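Long-range contact in Glyoxalase/Bleomycin resistance protein (Bacillus cereus ATCC 14579, PDB 1XQA), which is of unknown function but binds magnesium and belongs to the glyoxalase/bleomycin resistance family, whose fold suggests a possible glyoxalase-like enzyme: residues 32-40 with 47-55. Residues are numbered along the deposited sequence; the frame is centred on the assembly and turned at random.
Sequences TRGNAFAVM and ILTLMKGKE
Phe37 reaches across to Thr49 and Met51 on one face of an antiparallel hairpin made by strands 37-41 and 47-52. With CG anti to the backbone N (chi1 -175°), its ring slants over the neighbouring strand. Its CE1 lies 3.5 Å from the terminal methyl CE of selenomethionine Met51, which folds back to it at the last torsion. On the Thr49 side, CZ of Phe37 lies 3.7 Å from CG2 of Thr49. The same Thr49 methyl runs alongside CG2 of Val39, while CG1 of Val39 meets CG2 of Ile47 at 3.8 Å. The apolar row therefore continues from Met51 to Ile47. On the other face, selenomethionine Met40 sets its CG 3.8 Å from CD1 of Leu50 before its chain bends away toward Arg18 and Glu22 of helix 14-25; Ala38 lies against Val14 of that helix.

Between the two faces, the backbones pair in regular antiparallel fashion. Ala38 and Leu50 exchange two hydrogen bonds, as do Met40 and Leu48; Lys52 N adds a nearly straight one to Ala36 O, 2.8 Å long. CA-H...O contacts fill in between, such as Phe37 CA to Leu50 O at 3.3 Å. At the turn from strand 28-33, Ala36 and Phe37 both face Arg33 in a classic beta bulge, just where the pairing with 47-52 begins.

Farther out, strand 6-11 flanks 47-52, and Asn8 ND2 hydrogen-bonds Thr49 OG1. That hydroxyl thus has its partner in the next strand while its methyl serves the apolar row. Cohesion here comes from paired backbone amides and carbonyls with a buried apolar face under helix 14-25 and a mixed, more open face, joining the central strands of one four-stranded sheet, a βαβββ unit of the kind vicinal oxygen chelate proteins are built from.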
ATOM      1  N   THR A  32       2.465 -14.433   7.301  1.00 26.97           N
ATOM      2  CA  THR A  32       3.842 -14.193   7.703  1.00 27.50           C
ATOM      3  C   THR A  32       4.313 -15.276   8.673  1.00 28.94           C
ATOM      4  O   THR A  32       3.499 -16.013   9.246  1.00 29.24           O
ATOM      5  CB  THR A  32       4.017 -12.819   8.398  1.00 27.36           C
ATOM      6  OG1 THR A  32       3.190 -12.760   9.567  1.00 26.42           O
ATOM      7  CG2 THR A  32       3.661 -11.650   7.456  1.00 26.39           C
ATOM      8  N   ARG A  33       5.630 -15.378   8.833  1.00 30.49           N
ATOM      9  CA  ARG A  33       6.232 -16.069   9.974  1.00 32.25           C
ATOM     10  C   ARG A  33       7.230 -15.099  10.598  1.00 32.26           C
ATOM     11  O   ARG A  33       8.339 -14.901  10.077  1.00 32.49           O
ATOM     12  CB  ARG A  33       6.929 -17.361   9.550  1.00 32.35           C
ATOM     13  CG  ARG A  33       7.273 -18.290  10.716  1.00 34.23           C
ATOM     14  CD  ARG A  33       8.033 -19.528  10.244  1.00 35.59           C
ATOM     15  NE  ARG A  33       9.468 -19.452  10.532  1.00 42.07           N
ATOM     16  CZ  ARG A  33      10.383 -18.901   9.736  1.00 44.17           C
ATOM     17  NH1 ARG A  33      11.656 -18.893  10.115  1.00 45.53           N
ATOM     18  NH2 ARG A  33      10.040 -18.349   8.573  1.00 45.33           N
ATOM     19  N   GLY A  34       6.826 -14.475  11.702  1.00 32.19           N
ATOM     20  CA  GLY A  34       7.617 -13.417  12.326  1.00 32.50           C
ATOM     21  C   GLY A  34       8.062 -12.384  11.313  1.00 32.44           C
ATOM     22  O   GLY A  34       7.256 -11.907  10.503  1.00 33.03           O
ATOM     23  N   ASN A  35       9.345 -12.043  11.350  1.00 32.41           N
ATOM     24  CA  ASN A  35       9.924 -11.088  10.401  1.00 33.17           C
ATOM     25  C   ASN A  35      10.727 -11.817   9.314  1.00 32.05           C
ATOM     26  O   ASN A  35      11.383 -11.196   8.477  1.00 32.45           O
ATOM     27  CB  ASN A  35      10.815 -10.074  11.136  1.00 33.95           C
ATOM     28  CG  ASN A  35      12.110 -10.690  11.647  1.00 37.08           C
ATOM     29  OD1 ASN A  35      13.207 -10.292  11.235  1.00 42.12           O
ATOM     30  ND2 ASN A  35      11.993 -11.668  12.544  1.00 40.20           N
ATOM     31  N   ALA A  36      10.681 -13.143   9.348  1.00 30.02           N
ATOM     32  CA  ALA A  36      11.522 -13.947   8.476  1.00 28.83           C
ATOM     33  C   ALA A  36      10.897 -14.225   7.115  1.00 27.71           C
ATOM     34  O   ALA A  36      11.604 -14.558   6.160  1.00 27.29           O
ATOM     35  CB  ALA A  36      11.885 -15.254   9.166  1.00 29.11           C
ATOM     36  N   PHE A  37       9.578 -14.081   7.021  1.00 25.97           N
ATOM     37  CA  PHE A  37       8.857 -14.634   5.881  1.00 25.34           C
ATOM     38  C   PHE A  37       7.497 -13.958   5.703  1.00 24.07           C
ATOM     39  O   PHE A  37       6.791 -13.726   6.686  1.00 23.55           O
ATOM     40  CB  PHE A  37       8.699 -16.129   6.135  1.00 26.08           C
ATOM     41  CG  PHE A  37       8.075 -16.884   5.024  1.00 26.81           C
ATOM     42  CD1 PHE A  37       8.809 -17.199   3.875  1.00 28.00           C
ATOM     43  CD2 PHE A  37       6.767 -17.335   5.135  1.00 27.51           C
ATOM     44  CE1 PHE A  37       8.237 -17.941   2.842  1.00 28.93           C
ATOM     45  CE2 PHE A  37       6.183 -18.073   4.101  1.00 28.72           C
ATOM     46  CZ  PHE A  37       6.919 -18.380   2.956  1.00 28.53           C
ATOM     47  N   ALA A  38       7.142 -13.638   4.456  1.00 22.23           N
ATOM     48  CA  ALA A  38       5.831 -13.054   4.130  1.00 21.93           C
ATOM     49  C   ALA A  38       5.364 -13.625   2.813  1.00 21.39           C
ATOM     50  O   ALA A  38       6.157 -13.760   1.891  1.00 22.78           O
ATOM     51  CB  ALA A  38       5.895 -11.511   4.036  1.00 20.94           C
ATOM     52  N   VAL A  39       4.084 -13.961   2.724  1.00 21.26           N
ATOM     53  CA  VAL A  39       3.518 -14.463   1.477  1.00 20.40           C
ATOM     54  C   VAL A  39       2.733 -13.343   0.847  1.00 20.88           C
ATOM     55  O   VAL A  39       1.763 -12.865   1.438  1.00 19.52           O
ATOM     56  CB  VAL A  39       2.587 -15.654   1.729  1.00 20.44           C
ATOM     57  CG1 VAL A  39       2.064 -16.208   0.413  1.00 20.67           C
ATOM     58  CG2 VAL A  39       3.328 -16.724   2.491  1.00 20.35           C
HETATM   59  N   MSE A  40       3.179 -12.908  -0.328  1.00 21.81           N
HETATM   60  CA  MSE A  40       2.497 -11.848  -1.068  1.00 22.06           C
HETATM   61  C   MSE A  40       1.773 -12.449  -2.271  1.00 22.39           C
HETATM   62  O   MSE A  40       2.213 -13.448  -2.830  1.00 22.13           O
HETATM   63  CB  MSE A  40       3.479 -10.776  -1.553  1.00 22.36           C
HETATM   64  CG  MSE A  40       4.559 -10.344  -0.528  1.00 23.73           C
HETATM   65 SE   MSE A  40       3.750  -9.492   1.028  1.00 29.80          SE
HETATM   66  CE  MSE A  40       2.741  -8.040   0.120  1.00 24.20           C
ATOM     67  N   ILE A  47       2.098 -16.115  -6.583  1.00 22.93           N
ATOM     68  CA  ILE A  47       2.566 -16.103  -5.197  1.00 23.03           C
ATOM     69  C   ILE A  47       4.023 -15.680  -5.125  1.00 22.59           C
ATOM     70  O   ILE A  47       4.903 -16.402  -5.582  1.00 22.59           O
ATOM     71  CB  ILE A  47       2.453 -17.507  -4.530  1.00 23.19           C
ATOM     72  CG1 ILE A  47       1.045 -18.093  -4.690  1.00 24.98           C
ATOM     73  CG2 ILE A  47       2.919 -17.473  -3.044  1.00 24.60           C
ATOM     74  CD1 ILE A  47       0.004 -17.365  -3.955  1.00 28.50           C
ATOM     75  N   LEU A  48       4.274 -14.530  -4.516  1.00 21.86           N
ATOM     76  CA  LEU A  48       5.638 -14.064  -4.287  1.00 22.00           C
ATOM     77  C   LEU A  48       5.949 -14.148  -2.811  1.00 21.27           C
ATOM     78  O   LEU A  48       5.410 -13.366  -2.025  1.00 20.50           O
ATOM     79  CB  LEU A  48       5.777 -12.609  -4.760  1.00 21.41           C
ATOM     80  CG  LEU A  48       7.103 -11.908  -4.412  1.00 23.01           C
ATOM     81  CD1 LEU A  48       8.221 -12.510  -5.207  1.00 25.17           C
ATOM     82  CD2 LEU A  48       7.004 -10.404  -4.681  1.00 23.80           C
ATOM     83  N   THR A  49       6.778 -15.108  -2.402  1.00 20.89           N
ATOM     84  CA  THR A  49       7.155 -15.165  -1.008  1.00 20.84           C
ATOM     85  C   THR A  49       8.472 -14.428  -0.781  1.00 21.34           C
ATOM     86  O   THR A  49       9.408 -14.516  -1.579  1.00 21.75           O
ATOM     87  CB  THR A  49       7.227 -16.616  -0.488  1.00 19.84           C
ATOM     88  OG1 THR A  49       8.017 -17.398  -1.391  1.00 22.44           O
ATOM     89  CG2 THR A  49       5.861 -17.228  -0.450  1.00 19.38           C
ATOM     90  N   LEU A  50       8.520 -13.658   0.295  1.00 21.80           N
ATOM     91  CA  LEU A  50       9.707 -12.901   0.639  1.00 22.10           C
ATOM     92  C   LEU A  50      10.326 -13.607   1.811  1.00 22.43           C
ATOM     93  O   LEU A  50       9.639 -13.883   2.784  1.00 22.82           O
ATOM     94  CB  LEU A  50       9.323 -11.472   1.027  1.00 21.65           C
ATOM     95  CG  LEU A  50       8.529 -10.605   0.044  1.00 21.70           C
ATOM     96  CD1 LEU A  50       7.977  -9.392   0.790  1.00 20.58           C
ATOM     97  CD2 LEU A  50       9.396 -10.162  -1.147  1.00 21.66           C
HETATM   98  N   MSE A  51      11.620 -13.907   1.732  1.00 22.94           N
HETATM   99  CA  MSE A  51      12.272 -14.693   2.757  1.00 25.56           C
HETATM  100  C   MSE A  51      13.560 -13.998   3.178  1.00 24.59           C
HETATM  101  O   MSE A  51      14.404 -13.689   2.339  1.00 23.77           O
HETATM  102  CB  MSE A  51      12.551 -16.111   2.245  1.00 24.64           C
HETATM  103  CG  MSE A  51      13.258 -16.989   3.237  1.00 26.57           C
HETATM  104 SE   MSE A  51      13.318 -18.867   2.680  1.00 34.37          SE
HETATM  105  CE  MSE A  51      11.445 -19.209   2.450  1.00 33.33           C
ATOM    106  N   LYS A  52      13.701 -13.736   4.473  1.00 24.68           N
ATOM    107  CA  LYS A  52      14.917 -13.111   4.981  1.00 25.53           C
ATOM    108  C   LYS A  52      16.108 -14.000   4.674  1.00 25.86           C
ATOM    109  O   LYS A  52      16.061 -15.226   4.861  1.00 25.44           O
ATOM    110  CB  LYS A  52      14.855 -12.889   6.500  1.00 25.78           C
ATOM    111  CG  LYS A  52      15.824 -11.822   7.001  1.00 27.89           C
ATOM    112  CD  LYS A  52      15.964 -11.894   8.518  1.00 31.31           C
ATOM    113  CE  LYS A  52      16.719 -10.697   9.065  1.00 33.68           C
ATOM    114  NZ  LYS A  52      17.116 -10.901  10.505  1.00 35.77           N
ATOM    115  N   GLY A  53      17.175 -13.370   4.202  1.00 26.33           N
ATOM    116  CA  GLY A  53      18.437 -14.065   3.995  1.00 27.75           C
ATOM    117  C   GLY A  53      19.599 -13.221   4.458  1.00 28.61           C
ATOM    118  O   GLY A  53      19.454 -12.020   4.714  1.00 28.46           O
ATOM    119  N   LYS A  54      20.760 -13.857   4.563  1.00 29.79           N
ATOM    120  CA  LYS A  54      21.974 -13.143   4.921  1.00 30.98           C
ATOM    121  C   LYS A  54      22.796 -12.881   3.678  1.00 30.87           C
ATOM    122  O   LYS A  54      22.870 -13.726   2.780  1.00 31.03           O
ATOM    123  CB  LYS A  54      22.799 -13.917   5.957  1.00 31.42           C
ATOM    124  CG  LYS A  54      22.237 -13.815   7.376  1.00 34.31           C
ATOM    125  CD  LYS A  54      21.886 -12.369   7.720  1.00 38.65           C
ATOM    126  CE  LYS A  54      20.688 -12.296   8.656  1.00 40.89           C
ATOM    127  NZ  LYS A  54      19.736 -11.256   8.179  1.00 43.25           N
ATOM    128  N   GLU A  55      23.390 -11.692   3.640  1.00 30.53           N
ATOM    129  CA  GLU A  55      24.274 -11.288   2.561  1.00 30.34           C
ATOM    130  C   GLU A  55      23.649 -11.485   1.188  1.00 29.31           C
ATOM    131  O   GLU A  55      24.195 -12.157   0.299  1.00 28.58           O
ATOM    132  CB  GLU A  55      25.562 -12.061   2.659  1.00 30.57           C
ATOM    133  CG  GLU A  55      26.725 -11.222   2.364  1.00 33.99           C
ATOM    134  CD  GLU A  55      27.961 -12.030   2.391  1.00 37.17           C
ATOM    135  OE1 GLU A  55      28.508 -12.269   1.292  1.00 39.41           O
ATOM    136  OE2 GLU A  55      28.355 -12.459   3.500  1.00 38.03           O
TER